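Local coordinates for protein putative laminarinase (Phanerochaete chrysosporium, PDB 2W39) that probably hydrolyses the glycosidic bonds of beta-glucans such as laminarin and lichenin, as a secreted fungal glycoside hydrolase of family 16, at residues Thr17-Ile23 with Val72-Ile77; Asp88-Gln94 with Asn286-Ala292; Thr134-Met140 with Asn153-Asn158. All coordinates share one frame; numbering follows the deposited sequence.

Interaction 1: Thr17-Ile23 with Val72-Ile77; sequences TFTHEAI and VRIRSI
In the beta-sandwich of this family 16 enzyme, Phe18-His20 runs antiparallel to Arg73-Ser76, part of strand 69-76, and Thr19 and Arg75 form the hydrogen-bonded pair: Thr19 N to Arg75 O and Arg75 N to Thr19 O each measure 2.9 Å. On either side the ladder is extended by Ile77 N on Thr17 O and a nearly straight bond of 2.8 Å from Glu21 N to Arg73 O.

His20 and Ile74 share one face of the sheet. Ile74 CG2 sits over the centre of the imidazole, a CH-pi contact with 3.5 Å between CG2 and the His20 centroid. Histidine suits this place because its flat face packs on aliphatic carbon while ND1 and NE2 bond to Gln36 and Thr45.

The Phe18 ring lies against the backbone of Ser76, whose CB is 4.0 Å from the Phe18 centroid, over the face. Phe18 CG stands anti to its carbonyl carbon (chi1 -78°), which brings Phe18 CD2 within 3.6 Å of Ile74 CD1. With the ring cut back to an alanine, Ser76 CB and Ile74 CD1 would probably lose their aromatic support and a gap open beside Trp9, which meets the Phe18 ring edge-to-face.

Thr19 and Arg75 share another face, where a water joins Thr19 OG1 to Arg75 O and Arg75 NE. Glu21 knits a salt-bridge network with Arg73 and Arg75. Its OE2 is 3.5 Å from Arg75 NH1, a pairing of charges alone; Glu107 gives both arginines a second carboxylate. Arg73 NH2 also bonds to O6 of a bound glucose. Ile23 CD1 lies over a face of the Arg73 guanidinium, and in the plane of that group Arg73 NE points to Glu21 OE1 at 2.9 Å, reaching the oxygen from above the carboxylate plane.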
loop_
_atom_site.group_PDB
_atom_site.type_symbol
_atom_site.label_atom_id
_atom_site.label_comp_id
_atom_site.label_asym_id
_atom_site.label_seq_id
_atom_site.Cartn_x
_atom_site.Cartn_y
_atom_site.Cartn_z
ATOM N N THR A 17 -6.781 15.664 6.783
ATOM C CA THR A 17 -6.598 15.565 5.331
ATOM C C THR A 17 -6.983 14.197 4.762
ATOM O O THR A 17 -7.048 14.030 3.536
ATOM C CB THR A 17 -5.149 15.892 4.950
ATOM O OG1 THR A 17 -4.306 14.909 5.550
ATOM C CG2 THR A 17 -4.761 17.323 5.405
ATOM N N PHE A 18 -7.272 13.253 5.653
ATOM C CA PHE A 18 -7.780 11.922 5.288
ATOM C C PHE A 18 -9.061 11.690 6.049
ATOM O O PHE A 18 -9.297 12.332 7.063
ATOM C CB PHE A 18 -6.791 10.819 5.702
ATOM C CG PHE A 18 -5.607 10.655 4.772
ATOM C CD1 PHE A 18 -4.690 11.678 4.556
ATOM C CD2 PHE A 18 -5.403 9.439 4.118
ATOM C CE1 PHE A 18 -3.620 11.505 3.703
ATOM C CE2 PHE A 18 -4.322 9.247 3.262
ATOM C CZ PHE A 18 -3.428 10.290 3.045
ATOM N N THR A 19 -9.876 10.759 5.571
ATOM C CA THR A 19 -10.955 10.213 6.371
ATOM C C THR A 19 -10.674 8.733 6.617
ATOM O O THR A 19 -9.843 8.118 5.942
ATOM C CB THR A 19 -12.330 10.359 5.715
ATOM O OG1 THR A 19 -12.376 9.559 4.539
ATOM C CG2 THR A 19 -12.615 11.800 5.377
ATOM N N HIS A 20 -11.335 8.177 7.617
ATOM C CA HIS A 20 -11.365 6.736 7.815
ATOM C C HIS A 20 -12.603 6.175 7.133
ATOM O O HIS A 20 -13.725 6.663 7.338
ATOM C CB HIS A 20 -11.433 6.413 9.308
ATOM C CG HIS A 20 -10.156 6.639 10.056
ATOM N ND1 HIS A 20 -9.483 7.843 10.070
ATOM C CD2 HIS A 20 -9.454 5.811 10.871
ATOM C CE1 HIS A 20 -8.412 7.733 10.843
ATOM N NE2 HIS A 20 -8.375 6.514 11.349
ATOM N N GLU A 21 -12.420 5.147 6.317
ATOM C CA GLU A 21 -13.526 4.523 5.608
ATOM C C GLU A 21 -14.098 3.405 6.471
ATOM O O GLU A 21 -13.465 2.358 6.641
ATOM C CB GLU A 21 -13.043 3.970 4.282
ATOM C CG GLU A 21 -12.456 5.007 3.328
ATOM C CD GLU A 21 -12.204 4.381 1.981
ATOM O OE1 GLU A 21 -11.073 3.910 1.734
ATOM O OE2 GLU A 21 -13.170 4.352 1.173
ATOM N N ALA A 22 -15.299 3.627 7.005
ATOM C CA ALA A 22 -15.975 2.616 7.807
ATOM C C ALA A 22 -16.884 1.853 6.857
ATOM O O ALA A 22 -18.093 2.099 6.770
ATOM C CB ALA A 22 -16.754 3.276 8.923
ATOM N N ILE A 23 -16.282 0.917 6.138
ATOM C CA ILE A 23 -16.938 0.207 5.050
ATOM C C ILE A 23 -16.768 -1.281 5.242
ATOM O O ILE A 23 -15.787 -1.732 5.837
ATOM C CB ILE A 23 -16.381 0.633 3.655
ATOM C CG1 ILE A 23 -14.878 0.302 3.505
ATOM C CG2 ILE A 23 -16.658 2.106 3.400
ATOM C CD1 ILE A 23 -14.325 0.544 2.114
ATOM N N VAL A 72 -8.146 -0.165 10.376
ATOM C CA VAL A 72 -8.437 1.099 9.722
ATOM C C VAL A 72 -8.043 1.077 8.250
ATOM O O VAL A 72 -7.094 0.386 7.841
ATOM C CB VAL A 72 -7.776 2.299 10.448
ATOM C CG1 VAL A 72 -8.298 2.438 11.890
ATOM C CG2 VAL A 72 -6.258 2.213 10.425
ATOM N N ARG A 73 -8.764 1.891 7.480
ATOM C CA ARG A 73 -8.529 2.136 6.060
ATOM C C ARG A 73 -8.719 3.640 5.882
ATOM O O ARG A 73 -9.840 4.140 5.979
ATOM C CB ARG A 73 -9.530 1.334 5.228
ATOM C CG ARG A 73 -9.514 1.670 3.735
ATOM C CD ARG A 73 -10.240 0.626 2.949
ATOM N NE ARG A 73 -10.559 1.067 1.591
ATOM C CZ ARG A 73 -10.726 0.253 0.548
ATOM N NH1 ARG A 73 -10.457 -1.042 0.640
ATOM N NH2 ARG A 73 -11.100 0.753 -0.621
ATOM N N ILE A 74 -7.622 4.355 5.694
ATOM C CA ILE A 74 -7.694 5.799 5.564
ATOM C C ILE A 74 -7.536 6.208 4.122
ATOM O O ILE A 74 -6.807 5.573 3.360
ATOM C CB ILE A 74 -6.690 6.530 6.522
ATOM C CG1 ILE A 74 -5.198 6.336 6.144
ATOM C CG2 ILE A 74 -6.971 6.151 7.992
ATOM C CD1 ILE A 74 -4.267 7.310 6.851
ATOM N N ARG A 75 -8.223 7.273 3.734
ATOM C CA ARG A 75 -8.286 7.698 2.353
ATOM C C ARG A 75 -8.091 9.208 2.284
ATOM O O ARG A 75 -8.765 9.973 2.992
ATOM C CB ARG A 75 -9.659 7.340 1.774
ATOM C CG ARG A 75 -9.794 7.714 0.299
ATOM C CD ARG A 75 -11.168 7.404 -0.240
ATOM N NE ARG A 75 -12.186 8.315 0.291
ATOM C CZ ARG A 75 -13.481 8.221 0.021
ATOM N NH1 ARG A 75 -13.935 7.229 -0.730
ATOM N NH2 ARG A 75 -14.324 9.120 0.511
ATOM N N SER A 76 -7.193 9.664 1.417
ATOM C CA SER A 76 -7.003 11.113 1.268
ATOM C C SER A 76 -8.295 11.758 0.804
ATOM O O SER A 76 -9.019 11.205 -0.019
ATOM C CB SER A 76 -5.865 11.448 0.295
ATOM O OG SER A 76 -6.142 11.007 -1.029
ATOM N N ILE A 77 -8.566 12.957 1.299
ATOM C CA ILE A 77 -9.723 13.710 0.821
ATOM C C ILE A 77 -9.455 14.171 -0.622
ATOM O O ILE A 77 -10.330 14.091 -1.481
ATOM C CB ILE A 77 -10.061 14.872 1.783
ATOM C CG1 ILE A 77 -10.581 14.308 3.109
ATOM C CG2 ILE A 77 -11.096 15.815 1.152
ATOM C CD1 ILE A 77 -10.636 15.322 4.236
HETATM O O HOH W 1 -11.442 10.429 2.163
HETATM O O HOH W 2 -11.313 2.535 8.560
#

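Interaction 2: Asp88-Gln94 with Asn286-Ala292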
loop_
_atom_site.group_PDB
_atom_site.type_symbol
_atom_site.label_atom_id
_atom_site.label_comp_id
_atom_site.label_asym_id
_atom_site.label_seq_id
_atom_site.Cartn_x
_atom_site.Cartn_y
_atom_site.Cartn_z
ATOM N N ASP A 88 7.337 7.842 3.725
ATOM C CA ASP A 88 8.475 7.575 4.620
ATOM C C ASP A 88 7.921 6.680 5.722
ATOM O O ASP A 88 7.181 7.154 6.590
ATOM C CB ASP A 88 9.056 8.891 5.157
ATOM C CG ASP A 88 10.250 8.695 6.059
ATOM O OD1 ASP A 88 10.593 7.552 6.391
ATOM O OD2 ASP A 88 10.841 9.719 6.451
ATOM N N VAL A 89 8.233 5.387 5.646
ATOM C CA VAL A 89 7.547 4.370 6.443
ATOM C C VAL A 89 8.547 3.681 7.370
ATOM O O VAL A 89 9.490 3.042 6.912
ATOM C CB VAL A 89 6.895 3.317 5.535
ATOM C CG1 VAL A 89 6.179 2.273 6.385
ATOM C CG2 VAL A 89 5.915 3.972 4.535
ATOM N N ARG A 90 8.335 3.826 8.673
ATOM C CA ARG A 90 9.197 3.206 9.683
ATOM C C ARG A 90 8.863 1.722 9.877
ATOM O O ARG A 90 9.748 0.929 10.193
ATOM C CB ARG A 90 9.083 3.936 11.027
ATOM C CG ARG A 90 9.441 5.414 10.939
ATOM C CD ARG A 90 9.553 6.008 12.348
ATOM N NE ARG A 90 9.753 7.460 12.353
ATOM C CZ ARG A 90 8.805 8.361 12.577
ATOM N NH1 ARG A 90 7.544 8.005 12.774
ATOM N NH2 ARG A 90 9.126 9.649 12.587
ATOM N N HIS A 91 7.583 1.363 9.747
ATOM C CA HIS A 91 7.099 0.026 10.080
ATOM C C HIS A 91 5.831 -0.216 9.271
ATOM O O HIS A 91 5.024 0.700 9.092
ATOM C CB HIS A 91 6.779 -0.040 11.579
ATOM C CG HIS A 91 6.614 -1.423 12.137
ATOM N ND1 HIS A 91 5.409 -2.101 12.125
ATOM C CD2 HIS A 91 7.494 -2.230 12.779
ATOM C CE1 HIS A 91 5.562 -3.265 12.740
ATOM N NE2 HIS A 91 6.818 -3.369 13.139
ATOM N N MET A 92 5.658 -1.441 8.784
ATOM C CA MET A 92 4.395 -1.847 8.168
ATOM C C MET A 92 3.836 -3.044 8.928
ATOM O O MET A 92 4.561 -3.741 9.644
ATOM C CB MET A 92 4.566 -2.206 6.688
ATOM C CG MET A 92 5.287 -3.527 6.430
ATOM S SD MET A 92 5.210 -4.089 4.707
ATOM C CE MET A 92 6.240 -2.838 3.890
ATOM N N PRO A 93 2.528 -3.293 8.803
ATOM C CA PRO A 93 1.998 -4.417 9.567
ATOM C C PRO A 93 2.652 -5.737 9.227
ATOM O O PRO A 93 2.923 -6.047 8.057
ATOM C CB PRO A 93 0.516 -4.436 9.180
ATOM C CG PRO A 93 0.202 -2.977 8.840
ATOM C CD PRO A 93 1.471 -2.501 8.145
ATOM N N GLN A 94 2.820 -6.550 10.262
ATOM C CA GLN A 94 3.262 -7.933 10.087
ATOM C C GLN A 94 2.418 -8.863 10.948
ATOM O O GLN A 94 1.748 -8.430 11.880
ATOM C CB GLN A 94 4.757 -8.097 10.380
ATOM C CG GLN A 94 5.127 -7.804 11.819
ATOM C CD GLN A 94 6.584 -8.092 12.095
ATOM O OE1 GLN A 94 7.477 -7.427 11.570
ATOM N NE2 GLN A 94 6.836 -9.090 12.929
ATOM N N ASN A 286 2.235 -6.396 16.482
ATOM C CA ASN A 286 3.121 -5.819 15.471
ATOM C C ASN A 286 2.441 -5.570 14.136
ATOM O O ASN A 286 3.100 -5.263 13.150
ATOM C CB ASN A 286 4.400 -6.639 15.333
ATOM C CG ASN A 286 5.297 -6.496 16.556
ATOM O OD1 ASN A 286 5.390 -5.413 17.144
ATOM N ND2 ASN A 286 5.949 -7.582 16.947
ATOM N N ALA A 287 1.113 -5.634 14.136
ATOM C CA ALA A 287 0.326 -5.352 12.938
ATOM C C ALA A 287 -0.016 -3.861 12.892
ATOM O O ALA A 287 -1.177 -3.467 13.033
ATOM C CB ALA A 287 -0.923 -6.217 12.919
ATOM N N TYR A 288 1.021 -3.044 12.711
ATOM C CA TYR A 288 0.855 -1.595 12.652
ATOM C C TYR A 288 1.707 -0.967 11.568
ATOM O O TYR A 288 2.820 -1.428 11.271
ATOM C CB TYR A 288 1.161 -0.916 14.009
ATOM C CG TYR A 288 2.593 -0.988 14.497
ATOM C CD1 TYR A 288 3.500 0.043 14.242
ATOM C CD2 TYR A 288 3.029 -2.077 15.256
ATOM C CE1 TYR A 288 4.819 -0.020 14.721
ATOM C CE2 TYR A 288 4.332 -2.150 15.715
ATOM C CZ TYR A 288 5.216 -1.126 15.440
ATOM O OH TYR A 288 6.510 -1.192 15.898
ATOM N N TRP A 289 1.163 0.091 10.976
ATOM C CA TRP A 289 1.944 1.053 10.218
ATOM C C TRP A 289 2.489 2.087 11.186
ATOM O O TRP A 289 1.766 2.548 12.069
ATOM C CB TRP A 289 1.033 1.796 9.244
ATOM C CG TRP A 289 0.492 1.021 8.076
ATOM C CD1 TRP A 289 -0.751 0.457 7.963
ATOM C CD2 TRP A 289 1.156 0.791 6.833
ATOM N NE1 TRP A 289 -0.889 -0.143 6.722
ATOM C CE2 TRP A 289 0.263 0.072 6.006
ATOM C CE3 TRP A 289 2.423 1.131 6.334
ATOM C CZ2 TRP A 289 0.593 -0.305 4.700
ATOM C CZ3 TRP A 289 2.756 0.733 5.036
ATOM C CH2 TRP A 289 1.847 0.025 4.241
ATOM N N ASP A 290 3.748 2.490 10.992
ATOM C CA ASP A 290 4.320 3.677 11.646
ATOM C C ASP A 290 4.874 4.500 10.496
ATOM O O ASP A 290 5.837 4.075 9.830
ATOM C CB ASP A 290 5.404 3.273 12.662
ATOM C CG ASP A 290 6.105 4.466 13.300
ATOM O OD1 ASP A 290 6.057 5.580 12.762
ATOM O OD2 ASP A 290 6.753 4.264 14.359
ATOM N N ILE A 291 4.221 5.625 10.225
ATOM C CA ILE A 291 4.529 6.456 9.069
ATOM C C ILE A 291 5.067 7.796 9.562
ATOM O O ILE A 291 4.443 8.459 10.409
ATOM C CB ILE A 291 3.275 6.614 8.196
ATOM C CG1 ILE A 291 2.953 5.251 7.551
ATOM C CG2 ILE A 291 3.478 7.693 7.129
ATOM C CD1 ILE A 291 1.539 5.117 7.003
ATOM N N ALA A 292 6.247 8.163 9.066
ATOM C CA ALA A 292 6.884 9.431 9.415
ATOM C C ALA A 292 6.300 10.597 8.616
ATOM O O ALA A 292 6.150 11.709 9.153
ATOM C CB ALA A 292 8.406 9.338 9.194
HETATM O O HOH W 3 2.031 -8.756 14.598
#
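Asp290 O is gripped by two successive amides, Arg90 N at 2.8 Å and His91 N at 3.2 Å, the second on a lone pair in the carbonyl plane. The side chains repeat the link in a salt bridge: Arg90 NH1 donates to the syn lone pair of Asp290 OD1 at 2.8 Å, and Ala292 CB, small enough to fit, lies over the centre of the guanidinium. With Arg90 and His91 both facing one residue, this is a classic beta bulge, which shifts the register by one in the antiparallel sheet joining strands 83-89 and 288-297. Within it, Asp290 N returns a bond to His91 O. The His91 ring makes an offset stack on Tyr288, planes 3° apart and centroids 3.7 Å apart. Tyr288 CG lies between its own backbone N and carbonyl carbon (chi1 66°), which folds the phenol over the imidazole. Held at its edge too, His91 gives ND1 to Tyr288 O at 2.8 Å, nearly in the ring plane, a bond that fixes its rotation. The indole of Trp289, whose NE1 bonds to Asn250 O, receives on one face both Met92 CB and Pro93 CD, the latter 3.4 Å from the centroid of the five-membered ring.

Interaction 3: Thr134-Met140 with Asn153-Asn158; sequences TGANCAM and NNCDVN
Cys138 and Cys155 bring two disulfides side by side in a loop region that leads, through an Asx turn at Asn154, into the helix capped by Asp156. The sulfurs are not bonded to each other: Cys138 SG pairs with Cys236 and Cys155 SG with Cys165, yet the two SG atoms lie 3.7 Å apart. This is the tight side. Met140, bent at chi2 and chi3, brings its CE methyl to Cys155 SG, and Cys155 N donates to Cys138 O at 2.8 Å in the carbonyl plane. Flanking backbone bonds, Met140 N to Asn153 O and Thr134 N to Cys155 O, hold the two segments together around the sulfurs.

Away from the sulfurs, around the exposed Ala136 and Asn137, two waters bridge the segments. One joins Cys138 N and Asn154 OD1; another links Asn137 N to Asp156 OD2. Asparagine suits its place at Asn154 because OD1 can accept both from that first water and from Asp156 N, closing the Asx turn, while ND2 reaches Thr159. Asp156 likewise suits an N-cap, as its two oxygens divide the work: OD2 takes the water and Thr159 OG1, and OD1 takes an amide of the first helical turn. With Asp156 CG anti to its backbone N (chi1 173°), the carboxylate turns over the start of the helix, where Asn158 N meets Asp156 OD1 from above the carboxylate plane at 3.0 Å.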
loop_
_atom_site.group_PDB
_atom_site.type_symbol
_atom_site.label_atom_id
_atom_site.label_comp_id
_atom_site.label_asym_id
_atom_site.label_seq_id
_atom_site.Cartn_x
_atom_site.Cartn_y
_atom_site.Cartn_z
ATOM N N THR A 134 -6.544 -2.308 -14.084
ATOM C CA THR A 134 -7.217 -1.413 -15.015
ATOM C C THR A 134 -8.375 -2.144 -15.679
ATOM O O THR A 134 -8.574 -3.353 -15.488
ATOM C CB THR A 134 -6.256 -0.914 -16.125
ATOM O OG1 THR A 134 -5.883 -2.021 -16.957
ATOM C CG2 THR A 134 -5.005 -0.266 -15.554
ATOM N N GLY A 135 -9.105 -1.402 -16.495
ATOM C CA GLY A 135 -9.989 -2.003 -17.498
ATOM C C GLY A 135 -9.242 -2.457 -18.744
ATOM O O GLY A 135 -8.013 -2.597 -18.771
ATOM N N ALA A 136 -10.011 -2.691 -19.802
ATOM C CA ALA A 136 -9.523 -3.347 -21.003
ATOM C C ALA A 136 -8.406 -2.614 -21.720
ATOM O O ALA A 136 -8.325 -1.375 -21.676
ATOM C CB ALA A 136 -10.679 -3.580 -21.966
ATOM N N ASN A 137 -7.558 -3.398 -22.377
ATOM C CA ASN A 137 -6.524 -2.889 -23.271
ATOM C C ASN A 137 -5.462 -2.099 -22.519
ATOM O O ASN A 137 -5.273 -0.896 -22.736
ATOM C CB ASN A 137 -7.130 -2.081 -24.432
ATOM C CG ASN A 137 -6.117 -1.767 -25.509
ATOM O OD1 ASN A 137 -5.194 -2.540 -25.747
ATOM N ND2 ASN A 137 -6.281 -0.624 -26.160
ATOM N N CYS A 138 -4.786 -2.792 -21.607
ATOM C CA CYS A 138 -3.655 -2.236 -20.902
ATOM C C CYS A 138 -2.740 -3.390 -20.525
ATOM O O CYS A 138 -3.052 -4.174 -19.629
ATOM C CB CYS A 138 -4.122 -1.454 -19.672
ATOM S SG CYS A 138 -2.774 -0.742 -18.707
ATOM N N ALA A 139 -1.592 -3.467 -21.192
ATOM C CA ALA A 139 -0.595 -4.499 -20.942
ATOM C C ALA A 139 0.784 -3.846 -20.839
ATOM O O ALA A 139 0.925 -2.648 -21.127
ATOM C CB ALA A 139 -0.618 -5.575 -22.035
ATOM N N MET A 140 1.780 -4.653 -20.456
ATOM C CA MET A 140 3.137 -4.188 -20.226
ATOM C C MET A 140 4.100 -5.013 -21.073
ATOM O O MET A 140 3.888 -6.215 -21.274
ATOM C CB MET A 140 3.502 -4.323 -18.744
ATOM C CG MET A 140 2.681 -3.411 -17.842
ATOM S SD MET A 140 3.043 -1.669 -18.202
ATOM C CE MET A 140 1.419 -0.904 -18.107
ATOM N N ASN A 153 1.825 -9.496 -17.021
ATOM C CA ASN A 153 1.926 -8.293 -17.844
ATOM C C ASN A 153 0.617 -7.823 -18.466
ATOM O O ASN A 153 0.629 -6.943 -19.309
ATOM C CB ASN A 153 3.039 -8.441 -18.882
ATOM C CG ASN A 153 4.418 -8.322 -18.260
ATOM O OD1 ASN A 153 4.635 -7.505 -17.360
ATOM N ND2 ASN A 153 5.359 -9.114 -18.743
ATOM N N ASN A 154 -0.501 -8.414 -18.065
ATOM C CA ASN A 154 -1.807 -7.910 -18.482
ATOM C C ASN A 154 -2.460 -7.226 -17.298
ATOM O O ASN A 154 -2.703 -7.877 -16.293
ATOM C CB ASN A 154 -2.667 -9.065 -18.990
ATOM C CG ASN A 154 -4.045 -8.619 -19.412
ATOM O OD1 ASN A 154 -4.341 -7.425 -19.512
ATOM N ND2 ASN A 154 -4.913 -9.595 -19.677
ATOM N N CYS A 155 -2.716 -5.921 -17.407
ATOM C CA CYS A 155 -3.253 -5.145 -16.276
ATOM C C CYS A 155 -4.773 -5.190 -16.172
ATOM O O CYS A 155 -5.324 -4.789 -15.147
ATOM C CB CYS A 155 -2.841 -3.672 -16.370
ATOM S SG CYS A 155 -1.094 -3.358 -16.732
ATOM N N ASP A 156 -5.439 -5.629 -17.245
ATOM C CA ASP A 156 -6.894 -5.631 -17.337
ATOM C C ASP A 156 -7.470 -6.684 -16.416
ATOM O O ASP A 156 -7.311 -7.890 -16.657
ATOM C CB ASP A 156 -7.291 -5.941 -18.792
ATOM C CG ASP A 156 -8.781 -6.147 -18.986
ATOM O OD1 ASP A 156 -9.589 -5.681 -18.147
ATOM O OD2 ASP A 156 -9.144 -6.773 -20.014
ATOM N N VAL A 157 -8.198 -6.240 -15.394
ATOM C CA VAL A 157 -8.717 -7.177 -14.394
ATOM C C VAL A 157 -9.757 -8.151 -14.969
ATOM O O VAL A 157 -9.965 -9.236 -14.420
ATOM C CB VAL A 157 -9.299 -6.462 -13.170
ATOM C CG1 VAL A 157 -8.263 -5.540 -12.532
ATOM C CG2 VAL A 157 -10.516 -5.662 -13.546
ATOM N N ASN A 158 -10.383 -7.752 -16.077
ATOM C CA ASN A 158 -11.430 -8.530 -16.735
ATOM C C ASN A 158 -10.891 -9.749 -17.486
ATOM O O ASN A 158 -11.653 -10.682 -17.798
ATOM C CB ASN A 158 -12.204 -7.623 -17.709
ATOM C CG ASN A 158 -12.801 -6.385 -17.028
ATOM O OD1 ASN A 158 -12.438 -5.236 -17.335
ATOM N ND2 ASN A 158 -13.721 -6.614 -16.103
HETATM O O HOH W 4 -7.720 -6.224 -22.261
HETATM O O HOH W 5 -5.086 -5.729 -21.665
#

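Interactions 1 and 2 are neighbours in the sandwich, their centres about 17 Å apart and their nearest atoms about 6 Å, on strands 69-76 and 83-89, which follow each other in the chain but belong to different sheets. Strand 246-253 ties them together: Arg73 of interaction 1 touches Asn250, and Trp289 of interaction 2 bonds to its carbonyl. The centre of interaction 3 lies about 27 Å from that of interaction 1 and 31 Å from that of interaction 2, inside whose chain loop it is nested. The bound sugars, in cleft subsites -1 and -2, fall between: Arg73 touches one, whereas the Val157 and Trp289 side chains stay about 6 Å and 9 Å from glucose.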